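PDB 1VPK: DNA polymerase III, beta subunit from Thermotoga maritima, which probably encircles DNA as a ring-shaped head-to-tail homodimer and tethers DNA polymerases and other proteins to it, conferring processivity. Local coordinates for residues Ala78-Val82 and Glu126-Ile130; Ile137-Val141 and Ile195-Ala201; Arg257-Glu261 and Tyr368-Val372; Ile284-Ser289 and Ser305-Gly311. The contacts are given in a common frame with arbitrary orientation. Where two conformers were deposited one is given. Numbering follows the deposited sequence.

Interaction 1 of 4, residues Ala78-Val82 and Glu126-Ile130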
loop_
_atom_site.group_PDB
_atom_site.type_symbol
_atom_site.label_atom_id
_atom_site.label_comp_id
_atom_site.label_asym_id
_atom_site.label_seq_id
_atom_site.Cartn_x
_atom_site.Cartn_y
_atom_site.Cartn_z
ATOM N N ALA A 78 -39.098 11.375 2.439
ATOM C CA ALA A 78 -38.180 11.825 1.392
ATOM C C ALA A 78 -37.717 10.605 0.572
ATOM O O ALA A 78 -37.783 9.466 1.046
ATOM C CB ALA A 78 -36.991 12.570 2.017
ATOM N N ARG A 79 -37.307 10.843 -0.677
ATOM C CA ARG A 79 -36.710 9.789 -1.536
ATOM C C ARG A 79 -35.744 10.562 -2.445
ATOM O O ARG A 79 -36.183 11.418 -3.202
ATOM C CB ARG A 79 -37.779 9.045 -2.357
ATOM C CG ARG A 79 -37.299 7.766 -3.031
ATOM C CD ARG A 79 -38.458 6.952 -3.782
ATOM N NE ARG A 79 -37.979 5.593 -4.185
ATOM C CZ ARG A 79 -37.420 5.289 -5.360
ATOM N NH1 ARG A 79 -37.240 6.214 -6.285
ATOM N NH2 ARG A 79 -36.984 4.068 -5.609
ATOM N N PHE A 80 -34.444 10.309 -2.334
ATOM C CA PHE A 80 -33.434 11.054 -3.113
ATOM C C PHE A 80 -32.185 10.201 -3.195
ATOM O O PHE A 80 -32.050 9.184 -2.498
ATOM C CB PHE A 80 -33.142 12.425 -2.473
ATOM C CG PHE A 80 -32.670 12.326 -1.039
ATOM C CD1 PHE A 80 -31.326 12.172 -0.719
ATOM C CD2 PHE A 80 -33.589 12.326 -0.007
ATOM C CE1 PHE A 80 -30.924 12.015 0.594
ATOM C CE2 PHE A 80 -33.179 12.222 1.304
ATOM C CZ PHE A 80 -31.864 12.069 1.610
ATOM N N VAL A 81 -31.256 10.622 -4.050
ATOM C CA VAL A 81 -30.007 9.905 -4.226
ATOM C C VAL A 81 -28.879 10.852 -3.800
ATOM O O VAL A 81 -28.960 12.076 -4.032
ATOM C CB VAL A 81 -29.890 9.399 -5.675
ATOM C CG1 VAL A 81 -28.592 8.656 -5.946
ATOM C CG2 VAL A 81 -31.086 8.489 -5.997
ATOM N N VAL A 82 -27.879 10.289 -3.147
ATOM C CA VAL A 82 -26.669 11.013 -2.808
ATOM C C VAL A 82 -25.406 10.318 -3.373
ATOM O O VAL A 82 -25.337 9.084 -3.417
ATOM C CB VAL A 82 -26.556 11.239 -1.262
ATOM C CG1 VAL A 82 -27.327 12.513 -0.881
ATOM C CG2 VAL A 82 -27.019 10.058 -0.494
ATOM N N GLU A 126 -35.559 7.925 -11.249
ATOM C CA GLU A 126 -35.089 6.833 -12.110
ATOM C C GLU A 126 -34.319 5.764 -11.369
ATOM O O GLU A 126 -33.778 4.836 -11.993
ATOM C CB GLU A 126 -34.257 7.396 -13.262
ATOM C CG GLU A 126 -35.116 8.042 -14.318
ATOM C CD GLU A 126 -34.364 8.962 -15.273
ATOM O OE1 GLU A 126 -33.118 9.075 -15.200
ATOM O OE2 GLU A 126 -35.040 9.589 -16.091
ATOM N N PHE A 127 -34.283 5.860 -10.035
ATOM C CA PHE A 127 -33.729 4.817 -9.232
ATOM C C PHE A 127 -34.801 3.725 -9.011
ATOM O O PHE A 127 -35.855 3.981 -8.447
ATOM C CB PHE A 127 -33.227 5.345 -7.884
ATOM C CG PHE A 127 -32.333 4.417 -7.201
ATOM C CD1 PHE A 127 -32.839 3.296 -6.532
ATOM C CD2 PHE A 127 -30.971 4.626 -7.197
ATOM C CE1 PHE A 127 -32.004 2.418 -5.892
ATOM C CE2 PHE A 127 -30.150 3.758 -6.557
ATOM C CZ PHE A 127 -30.667 2.650 -5.911
ATOM N N PRO A 128 -34.525 2.523 -9.448
ATOM C CA PRO A 128 -35.547 1.479 -9.432
ATOM C C PRO A 128 -35.863 0.854 -8.056
ATOM O O PRO A 128 -35.055 0.896 -7.133
ATOM C CB PRO A 128 -34.924 0.435 -10.316
ATOM C CG PRO A 128 -33.463 0.555 -10.018
ATOM C CD PRO A 128 -33.238 2.020 -9.969
ATOM N N GLU A 129 -37.049 0.264 -7.940
ATOM C CA GLU A 129 -37.401 -0.554 -6.765
ATOM C C GLU A 129 -36.557 -1.825 -6.745
ATOM O O GLU A 129 -36.403 -2.486 -7.772
ATOM C CB GLU A 129 -38.897 -0.948 -6.791
ATOM C CG GLU A 129 -39.846 0.173 -6.388
ATOM C CD GLU A 129 -39.657 0.608 -4.924
ATOM O OE1 GLU A 129 -39.025 -0.154 -4.147
ATOM O OE2 GLU A 129 -40.137 1.703 -4.556
ATOM N N ILE A 130 -36.002 -2.164 -5.580
ATOM C CA ILE A 130 -35.215 -3.383 -5.436
ATOM C C ILE A 130 -36.113 -4.430 -4.769
ATOM O O ILE A 130 -36.585 -4.236 -3.641
ATOM C CB ILE A 130 -33.967 -3.127 -4.630
ATOM C CG1 ILE A 130 -33.091 -2.089 -5.376
ATOM C CG2 ILE A 130 -33.221 -4.462 -4.354
ATOM C CD1 ILE A 130 -31.926 -1.691 -4.581
HETATM O O HOH W 1 -37.404 1.987 -3.366
#

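Interaction 2 of 4, residues Ile137-Val141 and Ile195-Ala201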
loop_
_atom_site.group_PDB
_atom_site.type_symbol
_atom_site.label_atom_id
_atom_site.label_comp_id
_atom_site.label_asym_id
_atom_site.label_seq_id
_atom_site.Cartn_x
_atom_site.Cartn_y
_atom_site.Cartn_z
ATOM N N ILE A 137 -35.830 -22.233 -4.258
ATOM C CA ILE A 137 -35.007 -23.119 -3.433
ATOM C C ILE A 137 -34.430 -22.207 -2.356
ATOM O O ILE A 137 -34.011 -21.090 -2.659
ATOM C CB ILE A 137 -33.931 -23.760 -4.350
ATOM C CG1 ILE A 137 -34.530 -24.974 -5.041
ATOM C CG2 ILE A 137 -32.629 -24.100 -3.621
ATOM C CD1 ILE A 137 -34.464 -24.896 -6.566
ATOM N N THR A 138 -34.487 -22.636 -1.106
ATOM C CA THR A 138 -33.979 -21.834 -0.001
ATOM C C THR A 138 -33.208 -22.661 1.040
ATOM O O THR A 138 -33.480 -23.874 1.241
ATOM C CB THR A 138 -35.113 -20.969 0.660
ATOM O OG1 THR A 138 -34.540 -20.074 1.607
ATOM C CG2 THR A 138 -36.118 -21.801 1.346
ATOM N N PHE A 139 -32.205 -22.026 1.644
ATOM C CA PHE A 139 -31.465 -22.624 2.755
ATOM C C PHE A 139 -30.854 -21.568 3.657
ATOM O O PHE A 139 -30.642 -20.434 3.253
ATOM C CB PHE A 139 -30.397 -23.607 2.246
ATOM C CG PHE A 139 -29.378 -22.973 1.353
ATOM C CD1 PHE A 139 -29.609 -22.861 -0.008
ATOM C CD2 PHE A 139 -28.174 -22.478 1.881
ATOM C CE1 PHE A 139 -28.675 -22.247 -0.840
ATOM C CE2 PHE A 139 -27.229 -21.850 1.049
ATOM C CZ PHE A 139 -27.484 -21.742 -0.307
ATOM N N GLU A 140 -30.624 -21.933 4.901
ATOM C CA GLU A 140 -29.855 -21.100 5.809
ATOM C C GLU A 140 -28.410 -21.599 5.839
ATOM O O GLU A 140 -28.180 -22.798 5.728
ATOM C CB GLU A 140 -30.454 -21.146 7.222
ATOM C CG GLU A 140 -31.616 -20.160 7.410
ATOM C CD GLU A 140 -31.892 -19.823 8.871
ATOM O OE1 GLU A 140 -31.789 -20.712 9.760
ATOM O OE2 GLU A 140 -32.246 -18.654 9.132
ATOM N N VAL A 141 -27.442 -20.686 5.970
ATOM C CA VAL A 141 -26.061 -21.121 6.231
ATOM C C VAL A 141 -25.373 -20.258 7.292
ATOM O O VAL A 141 -25.651 -19.061 7.426
ATOM C CB VAL A 141 -25.222 -21.249 4.890
ATOM C CG1 VAL A 141 -25.202 -20.000 4.154
ATOM C CG2 VAL A 141 -23.793 -21.762 5.162
ATOM N N ILE A 195 -23.877 -28.522 4.920
ATOM C CA ILE A 195 -24.797 -27.517 5.441
ATOM C C ILE A 195 -26.146 -28.221 5.589
ATOM O O ILE A 195 -26.232 -29.431 5.337
ATOM C CB ILE A 195 -24.926 -26.317 4.523
ATOM C CG1 ILE A 195 -25.515 -26.702 3.153
ATOM C CG2 ILE A 195 -23.556 -25.593 4.363
ATOM C CD1 ILE A 195 -25.954 -25.492 2.382
ATOM N N GLU A 196 -27.175 -27.486 6.022
ATOM C CA GLU A 196 -28.551 -27.966 5.960
ATOM C C GLU A 196 -29.200 -27.386 4.679
ATOM O O GLU A 196 -29.353 -26.142 4.526
ATOM C CB GLU A 196 -29.336 -27.624 7.247
ATOM C CG GLU A 196 -28.667 -28.107 8.572
ATOM C CD GLU A 196 -29.656 -28.256 9.779
ATOM O OE1 GLU A 196 -29.758 -27.305 10.604
ATOM O OE2 GLU A 196 -30.331 -29.319 9.915
ATOM N N ASN A 197 -29.526 -28.291 3.746
ATOM C CA ASN A 197 -30.199 -27.945 2.487
ATOM C C ASN A 197 -30.993 -29.109 1.902
ATOM O O ASN A 197 -30.489 -30.241 1.827
ATOM C CB ASN A 197 -29.203 -27.443 1.449
ATOM C CG ASN A 197 -29.877 -27.017 0.142
ATOM O OD1 ASN A 197 -30.693 -26.064 0.097
ATOM N ND2 ASN A 197 -29.533 -27.717 -0.930
ATOM N N GLU A 198 -32.236 -28.819 1.490
ATOM C CA GLU A 198 -33.139 -29.842 0.990
ATOM C C GLU A 198 -32.921 -30.146 -0.500
ATOM O O GLU A 198 -32.816 -31.290 -0.867
ATOM C CB GLU A 198 -34.604 -29.463 1.265
ATOM C CG GLU A 198 -35.554 -30.648 1.314
ATOM N N GLU A 199 -32.852 -29.134 -1.361
ATOM C CA GLU A 199 -32.990 -29.385 -2.813
ATOM C C GLU A 199 -31.730 -29.139 -3.607
ATOM O O GLU A 199 -30.865 -28.375 -3.192
ATOM C CB GLU A 199 -34.092 -28.494 -3.391
ATOM C CG GLU A 199 -35.462 -28.649 -2.721
ATOM C CD GLU A 199 -36.101 -29.988 -2.974
ATOM O OE1 GLU A 199 -35.701 -30.655 -3.955
ATOM O OE2 GLU A 199 -37.026 -30.382 -2.203
ATOM N N GLU A 200 -31.659 -29.747 -4.775
ATOM C CA GLU A 200 -30.577 -29.501 -5.698
ATOM C C GLU A 200 -30.800 -28.314 -6.568
ATOM O O GLU A 200 -31.914 -28.044 -6.980
ATOM C CB GLU A 200 -30.379 -30.649 -6.640
ATOM C CG GLU A 200 -29.620 -31.694 -6.001
ATOM C CD GLU A 200 -29.325 -32.768 -6.977
ATOM O OE1 GLU A 200 -29.163 -32.409 -8.178
ATOM O OE2 GLU A 200 -29.248 -33.919 -6.512
ATOM N N ALA A 201 -29.697 -27.650 -6.883
ATOM C CA ALA A 201 -29.704 -26.418 -7.662
ATOM C C ALA A 201 -28.298 -25.992 -7.971
ATOM O O ALA A 201 -27.359 -26.361 -7.259
ATOM C CB ALA A 201 -30.431 -25.302 -6.903
HETATM O O HOH W 2 -33.330 -26.131 2.772
HETATM O O HOH W 3 -33.009 -26.324 -0.963
HETATM O O HOH W 4 -26.801 -24.833 7.271
HETATM O O HOH W 5 -31.035 -24.604 5.952
#

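Interaction 3 of 4, residues Arg257-Glu261 and Tyr368-Val372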
loop_
_atom_site.group_PDB
_atom_site.type_symbol
_atom_site.label_atom_id
_atom_site.label_comp_id
_atom_site.label_asym_id
_atom_site.label_seq_id
_atom_site.Cartn_x
_atom_site.Cartn_y
_atom_site.Cartn_z
ATOM N N ARG A 257 -13.679 -31.947 -15.579
ATOM C CA ARG A 257 -12.707 -32.516 -16.524
ATOM C C ARG A 257 -11.263 -32.058 -16.322
ATOM O O ARG A 257 -10.360 -32.665 -16.853
ATOM C CB ARG A 257 -13.128 -32.189 -17.954
ATOM C CG ARG A 257 -14.481 -32.756 -18.378
ATOM C CD ARG A 257 -15.068 -31.823 -19.371
ATOM N NE ARG A 257 -16.204 -32.343 -20.124
ATOM C CZ ARG A 257 -16.085 -33.085 -21.226
ATOM N NH1 ARG A 257 -14.884 -33.441 -21.712
ATOM N NH2 ARG A 257 -17.188 -33.506 -21.836
ATOM N N VAL A 258 -11.022 -30.988 -15.580
ATOM C CA VAL A 258 -9.642 -30.630 -15.267
ATOM C C VAL A 258 -9.186 -31.101 -13.885
ATOM O O VAL A 258 -8.038 -30.849 -13.478
ATOM C CB VAL A 258 -9.409 -29.108 -15.412
ATOM C CG1 VAL A 258 -10.008 -28.634 -16.727
ATOM C CG2 VAL A 258 -9.998 -28.279 -14.205
ATOM N N ILE A 259 -10.093 -31.707 -13.128
ATOM C CA ILE A 259 -9.728 -32.253 -11.833
ATOM C C ILE A 259 -9.332 -33.713 -12.066
ATOM O O ILE A 259 -10.192 -34.527 -12.322
ATOM C CB ILE A 259 -10.879 -32.151 -10.843
ATOM C CG1 ILE A 259 -11.286 -30.681 -10.689
ATOM C CG2 ILE A 259 -10.500 -32.793 -9.493
ATOM C CD1 ILE A 259 -12.465 -30.509 -9.848
ATOM N N PRO A 260 -8.028 -34.029 -12.038
ATOM C CA PRO A 260 -7.618 -35.409 -12.282
ATOM C C PRO A 260 -8.142 -36.394 -11.262
ATOM O O PRO A 260 -8.381 -36.029 -10.122
ATOM C CB PRO A 260 -6.091 -35.344 -12.226
ATOM C CG PRO A 260 -5.781 -33.901 -12.588
ATOM C CD PRO A 260 -6.851 -33.161 -11.834
ATOM N N GLU A 261 -8.361 -37.641 -11.693
ATOM C CA GLU A 261 -8.913 -38.656 -10.806
ATOM C C GLU A 261 -7.816 -39.491 -10.150
ATOM O O GLU A 261 -8.054 -40.136 -9.125
ATOM C CB GLU A 261 -9.903 -39.557 -11.542
ATOM C CG GLU A 261 -11.347 -39.066 -11.500
ATOM C CD GLU A 261 -11.650 -37.993 -12.516
ATOM O OE1 GLU A 261 -11.532 -38.267 -13.731
ATOM O OE2 GLU A 261 -12.040 -36.874 -12.097
ATOM N N TYR A 368 -11.577 -28.673 0.340
ATOM C CA TYR A 368 -10.881 -27.570 -0.327
ATOM C C TYR A 368 -9.825 -28.064 -1.295
ATOM O O TYR A 368 -8.967 -28.876 -0.918
ATOM C CB TYR A 368 -10.262 -26.626 0.716
ATOM C CG TYR A 368 -11.341 -25.961 1.535
ATOM C CD1 TYR A 368 -11.850 -26.572 2.684
ATOM C CD2 TYR A 368 -11.912 -24.772 1.116
ATOM C CE1 TYR A 368 -12.872 -25.991 3.405
ATOM C CE2 TYR A 368 -12.936 -24.176 1.840
ATOM C CZ TYR A 368 -13.412 -24.795 2.977
ATOM O OH TYR A 368 -14.409 -24.202 3.685
ATOM N N LEU A 369 -9.873 -27.594 -2.547
ATOM C CA LEU A 369 -8.853 -27.994 -3.508
ATOM C C LEU A 369 -8.669 -26.970 -4.622
ATOM O O LEU A 369 -9.591 -26.188 -4.966
ATOM C CB LEU A 369 -9.136 -29.365 -4.101
ATOM C CG LEU A 369 -10.175 -29.573 -5.188
ATOM C CD1 LEU A 369 -9.697 -29.165 -6.566
ATOM C CD2 LEU A 369 -10.528 -31.009 -5.207
ATOM N N TYR A 370 -7.457 -26.974 -5.145
ATOM C CA TYR A 370 -7.011 -26.005 -6.141
ATOM C C TYR A 370 -6.399 -26.725 -7.295
ATOM O O TYR A 370 -5.717 -27.673 -7.089
ATOM C CB TYR A 370 -5.998 -25.012 -5.526
ATOM C CG TYR A 370 -6.642 -24.315 -4.366
ATOM C CD1 TYR A 370 -7.414 -23.183 -4.563
ATOM C CD2 TYR A 370 -6.545 -24.833 -3.064
ATOM C CE1 TYR A 370 -8.069 -22.550 -3.467
ATOM C CE2 TYR A 370 -7.177 -24.200 -1.980
ATOM C CZ TYR A 370 -7.939 -23.087 -2.197
ATOM O OH TYR A 370 -8.554 -22.448 -1.167
ATOM N N ILE A 371 -6.624 -26.233 -8.506
ATOM C CA ILE A 371 -6.037 -26.790 -9.740
ATOM C C ILE A 371 -5.254 -25.641 -10.409
ATOM O O ILE A 371 -5.745 -24.479 -10.446
ATOM C CB ILE A 371 -7.136 -27.294 -10.732
ATOM C CG1 ILE A 371 -8.049 -28.355 -10.074
ATOM C CG2 ILE A 371 -6.502 -27.796 -12.038
ATOM C CD1 ILE A 371 -7.392 -29.653 -9.852
ATOM N N VAL A 372 -4.017 -25.929 -10.826
ATOM C CA VAL A 372 -3.215 -25.017 -11.643
ATOM C C VAL A 372 -2.772 -25.780 -12.903
ATOM O O VAL A 372 -2.301 -26.907 -12.824
ATOM C CB VAL A 372 -1.985 -24.466 -10.870
ATOM C CG1 VAL A 372 -1.316 -23.332 -11.653
ATOM C CG2 VAL A 372 -2.390 -23.895 -9.507
#

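Interaction 4 of 4, residues Ile284-Ser289 and Ser305-Gly311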
loop_
_atom_site.group_PDB
_atom_site.type_symbol
_atom_site.label_atom_id
_atom_site.label_comp_id
_atom_site.label_asym_id
_atom_site.label_seq_id
_atom_site.Cartn_x
_atom_site.Cartn_y
_atom_site.Cartn_z
ATOM N N ILE A 284 13.857 -13.837 -10.310
ATOM C CA ILE A 284 14.220 -13.994 -11.720
ATOM C C ILE A 284 12.985 -14.134 -12.618
ATOM O O ILE A 284 12.953 -13.559 -13.687
ATOM C CB ILE A 284 15.220 -15.165 -11.955
ATOM C CG1 ILE A 284 16.575 -14.811 -11.340
ATOM C CG2 ILE A 284 15.362 -15.511 -13.485
ATOM C CD1 ILE A 284 17.227 -13.588 -11.841
ATOM N N ALA A 285 11.969 -14.867 -12.155
ATOM C CA ALA A 285 10.781 -15.098 -12.970
ATOM C C ALA A 285 10.019 -13.804 -13.334
ATOM O O ALA A 285 9.489 -13.677 -14.466
ATOM C CB ALA A 285 9.860 -16.115 -12.300
ATOM N N SER A 286 9.995 -12.849 -12.409
ATOM C CA SER A 286 9.280 -11.582 -12.607
ATOM C C SER A 286 9.915 -10.706 -13.647
ATOM O O SER A 286 9.271 -9.776 -14.158
ATOM C CB SER A 286 9.126 -10.811 -11.293
ATOM O OG SER A 286 8.101 -11.452 -10.503
ATOM N N LYS A 287 11.171 -11.003 -13.978
ATOM C CA LYS A 287 11.865 -10.272 -15.009
ATOM C C LYS A 287 11.328 -10.532 -16.420
ATOM O O LYS A 287 11.454 -9.671 -17.277
ATOM C CB LYS A 287 13.377 -10.540 -14.940
ATOM C CG LYS A 287 14.072 -9.810 -13.808
ATOM C CD LYS A 287 14.292 -8.344 -14.201
ATOM C CE LYS A 287 14.354 -7.415 -13.000
ATOM N NZ LYS A 287 13.926 -6.055 -13.383
ATOM N N GLY A 288 10.730 -11.685 -16.674
ATOM C CA GLY A 288 10.117 -11.899 -17.972
ATOM C C GLY A 288 9.558 -13.270 -18.233
ATOM O O GLY A 288 8.488 -13.401 -18.834
ATOM N N SER A 289 10.265 -14.308 -17.792
ATOM C CA SER A 289 9.839 -15.677 -18.089
ATOM C C SER A 289 8.487 -15.988 -17.470
ATOM O O SER A 289 7.690 -16.719 -18.079
ATOM C CB SER A 289 10.883 -16.685 -17.638
ATOM O OG SER A 289 10.800 -16.918 -16.258
ATOM N N SER A 305 14.226 -20.960 -12.339
ATOM C CA SER A 305 13.756 -19.891 -13.243
ATOM C C SER A 305 14.932 -19.230 -13.965
ATOM O O SER A 305 16.030 -19.099 -13.426
ATOM C CB SER A 305 12.862 -18.893 -12.476
ATOM O OG SER A 305 12.213 -17.986 -13.371
ATOM N N LYS A 306 14.718 -18.844 -15.226
ATOM C CA LYS A 306 15.784 -18.267 -16.023
ATOM C C LYS A 306 15.261 -17.055 -16.733
ATOM O O LYS A 306 14.116 -17.024 -17.169
ATOM C CB LYS A 306 16.345 -19.243 -17.053
ATOM C CG LYS A 306 16.719 -20.576 -16.504
ATOM C CD LYS A 306 17.276 -21.524 -17.588
ATOM C CE LYS A 306 17.490 -22.946 -16.970
ATOM N NZ LYS A 306 18.442 -23.758 -17.815
ATOM N N SER A 307 16.107 -16.048 -16.794
ATOM C CA SER A 307 15.883 -14.864 -17.580
ATOM C C SER A 307 17.077 -14.736 -18.489
ATOM O O SER A 307 18.213 -14.698 -18.000
ATOM C CB SER A 307 15.794 -13.640 -16.688
ATOM O OG SER A 307 16.225 -12.501 -17.396
ATOM N N PRO A 308 16.826 -14.628 -19.815
ATOM C CA PRO A 308 17.910 -14.527 -20.769
ATOM C C PRO A 308 18.933 -13.490 -20.316
ATOM O O PRO A 308 20.144 -13.689 -20.361
ATOM C CB PRO A 308 17.223 -14.048 -22.087
ATOM C CG PRO A 308 15.798 -14.450 -21.951
ATOM C CD PRO A 308 15.495 -14.504 -20.453
ATOM N N ASP A 309 18.429 -12.328 -19.871
ATOM C CA ASP A 309 19.317 -11.124 -19.812
ATOM C C ASP A 309 19.831 -10.883 -18.410
ATOM O O ASP A 309 20.845 -10.238 -18.233
ATOM C CB ASP A 309 18.595 -9.884 -20.364
ATOM C CG ASP A 309 18.388 -9.973 -21.826
ATOM O OD1 ASP A 309 19.510 -9.922 -22.599
ATOM O OD2 ASP A 309 17.200 -10.060 -22.258
ATOM N N TYR A 310 19.153 -11.421 -17.415
ATOM C CA TYR A 310 19.526 -11.133 -16.048
ATOM C C TYR A 310 20.207 -12.289 -15.320
ATOM O O TYR A 310 21.132 -12.063 -14.506
ATOM C CB TYR A 310 18.307 -10.663 -15.281
ATOM C CG TYR A 310 17.915 -9.270 -15.647
ATOM C CD1 TYR A 310 18.520 -8.183 -15.047
ATOM C CD2 TYR A 310 16.929 -9.043 -16.611
ATOM C CE1 TYR A 310 18.148 -6.885 -15.380
ATOM C CE2 TYR A 310 16.543 -7.761 -16.967
ATOM C CZ TYR A 310 17.143 -6.682 -16.347
ATOM O OH TYR A 310 16.752 -5.418 -16.722
ATOM N N GLY A 311 19.787 -13.517 -15.600
ATOM C CA GLY A 311 20.370 -14.650 -14.911
ATOM C C GLY A 311 19.418 -15.792 -14.736
ATOM O O GLY A 311 18.421 -15.885 -15.489
HETATM O O HOH W 6 12.721 -14.286 -16.381
HETATM O O HOH W 7 12.169 -19.321 -16.358
#

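Interaction 1 of 4, residues Ala78-Val82 and Glu126-Ile130
Arg-79 and Phe-127 bury the greater part of the surface in this contact, with Val-81 third. Arg-79 and Val-81 alternate with Phe-80 along strand 78-83, so both direct their CA-to-CB bonds at loop 126-130, whereas Phe-80 turns away to pack on Leu-108. With chi1, chi2 and chi3 all t, the Arg-79 side chain is extended, and the edge of its guanidinium meets the backbone of Phe-127: NH2 donates a hydrogen bond to Phe-127 O at 3.1 Å, and NH1 a weak one to the same oxygen at 3.4 Å. A water 3.1 Å from Arg-79 NH2 connects weakly to Glu-129 OE1 at 2.8 Å. Next to the guanidinium, Val-81 CG2 lies 4.0 Å from CD2 of Phe-127, whose ring also rests on Leu-46 and Cys-57. Loop 126-130, between strands 115-120 and 137-142, thus packs across the antiparallel sheet containing 78-83, 44-50 and 53-59 in the N-terminal domain of a DNA polymerase III beta subunit.

Interaction 2 of 4, residues Ile137-Val141 and Ile195-Ala201
Side-chain conformations shape the meeting of strand 137-141 with loop 195-201, which run antiparallel without a direct hydrogen bond. Phe-139, with chi1 p, brings CD2 to 3.8 Å from Ile-195 CD1, while its CB sits 3.3 Å from Asn-197 OD1. Asn-197, with chi1 t, sends ND2 back to its own loop, donating to Glu-199 O at 2.7 Å, and also to His-174 O. Ile-137 CD1 lies 4.1 Å from Ala-201 CB. Glu-199 starts toward the strand, its CB 3.9 Å from Ile-137 CG1, but two m torsions lead the carboxylate away. Val-141 CG2 meets Ile-195 CG2 at 3.9 Å. Waters fill the gap between the backbones: one links Glu-196 N with Glu-140 O, a second Glu-140 N with Glu-196 O, and a third Thr-138 O with Glu-198 N. Strand 137-142 is one of the two outermost strands of its sheet within this chain and pairs with 224-229. The loop runs from inner strand 187-194 to edge strand 201-206 of another sheet, passing strand 168-174, where Leu-173 touches Phe-139, Ile-195 and Asn-197; the contact sets strand 137-142 against this connection.

Interaction 3 of 4, residues Arg257-Glu261 and Tyr368-Val372
The strand 368-372 meets the segment 257-261 through alternate residues. Tyr-368 takes no part: its hydroxyl is hydrogen-bonded to Glu-193 and its ring forms a cation-pi contact with Lys-152. Leu-369 points toward the loop but touches it only loosely, its CD1 4.5 Å from Ile-259 CD1. Tyr-370 again belongs to the other face of the sheet, its side chain set against helix 332-341. Ile-371 is the centre of the contact. Its two m torsions place CD1 4.0 Å from Ile-259 CA and 4.1 Å from Pro-260 CD, and CG1 4.0 Å from Ile-259 CG1, while CG2 approaches Val-258 O at 3.7 Å and Val-258 CG2 at 4.1 Å. Val-372, the last of this strand, faces helix 332-341. The strand lies between 187-194 and 358-362 in a sheet shared by the central and C-terminal domains, so the loop between strands 241-246 and 265-270 packs near that junction. No hydrogen bond or charge pair crosses the contact: it is held by burial of branched aliphatic side chains and a proline. Such an apolar patch is consistent with the hydrophobic groove near this domain boundary to which bacterial beta subunits bind partner peptides.

Interaction 4 of 4, residues Ile284-Ser289 and Ser305-Gly311
A lysine chain lies across a tyrosine face: Lys-287 CD sits 3.7 Å from the centroid of the Tyr-310 ring, a CH-pi contact, and NZ forms an off-centre cation-pi interaction 4.8 Å from that centroid. The ammonium is also hydrogen-bonded to Asp-85 of the second subunit, and Tyr-310 packs on Val-86 of that subunit. Deeper in, Ile-284 of helix 271-285 pushes CG2 against the strand, 3.4 Å from Ser-307 N and 3.7 Å from Gly-311 O, and Ala-285 CB lies 3.2 Å from Ser-305 OG, a hydroxyl hydrogen-bonded to Ser-291 O. Residues 305-311 form the tip of a beta hairpin between strands 300-307 and 311-318. Its turn is closed by the hydrogen bond from Ser-307 N to Gly-311 O (2.7 Å) and by an ST motif in which Ser-307 OG accepts from Tyr-310 N at 3.1 Å. At phi/psi 149°/-162° a CB on Gly-311 would jam against the preceding carbonyl O, which calls for glycine; the residue pairs antiparallel with a strand of the second subunit, continuing the sheet across the dimer interface. One water accepts from Ser-289 N (2.8 Å) and donates to Ile-284 O (2.8 Å) and Lys-306 O (3.2 Å).

Interactions 1, 2 and 3 follow one another along the chain, and interaction 4 is nested within the stretch that interaction 3 closes. Interactions 1 and 2, with centres about 33 Å apart, both involve the eight-stranded sheet, at its two outermost strands 78-83 and 137-142. Interactions 2 and 3, about 25 Å apart between centres, both reach the nine-stranded sheet that the central and C-terminal domains share. Interactions 3 and 4, about 29 Å apart between centres, lie within the C-terminal domain. Interactions 1 and 4 are the most distant pair, about 54 Å between centres. Three successive domains joined by continuous sheets thus build a half-ring, and interaction 4 stands at one end, at an interface with the second subunit.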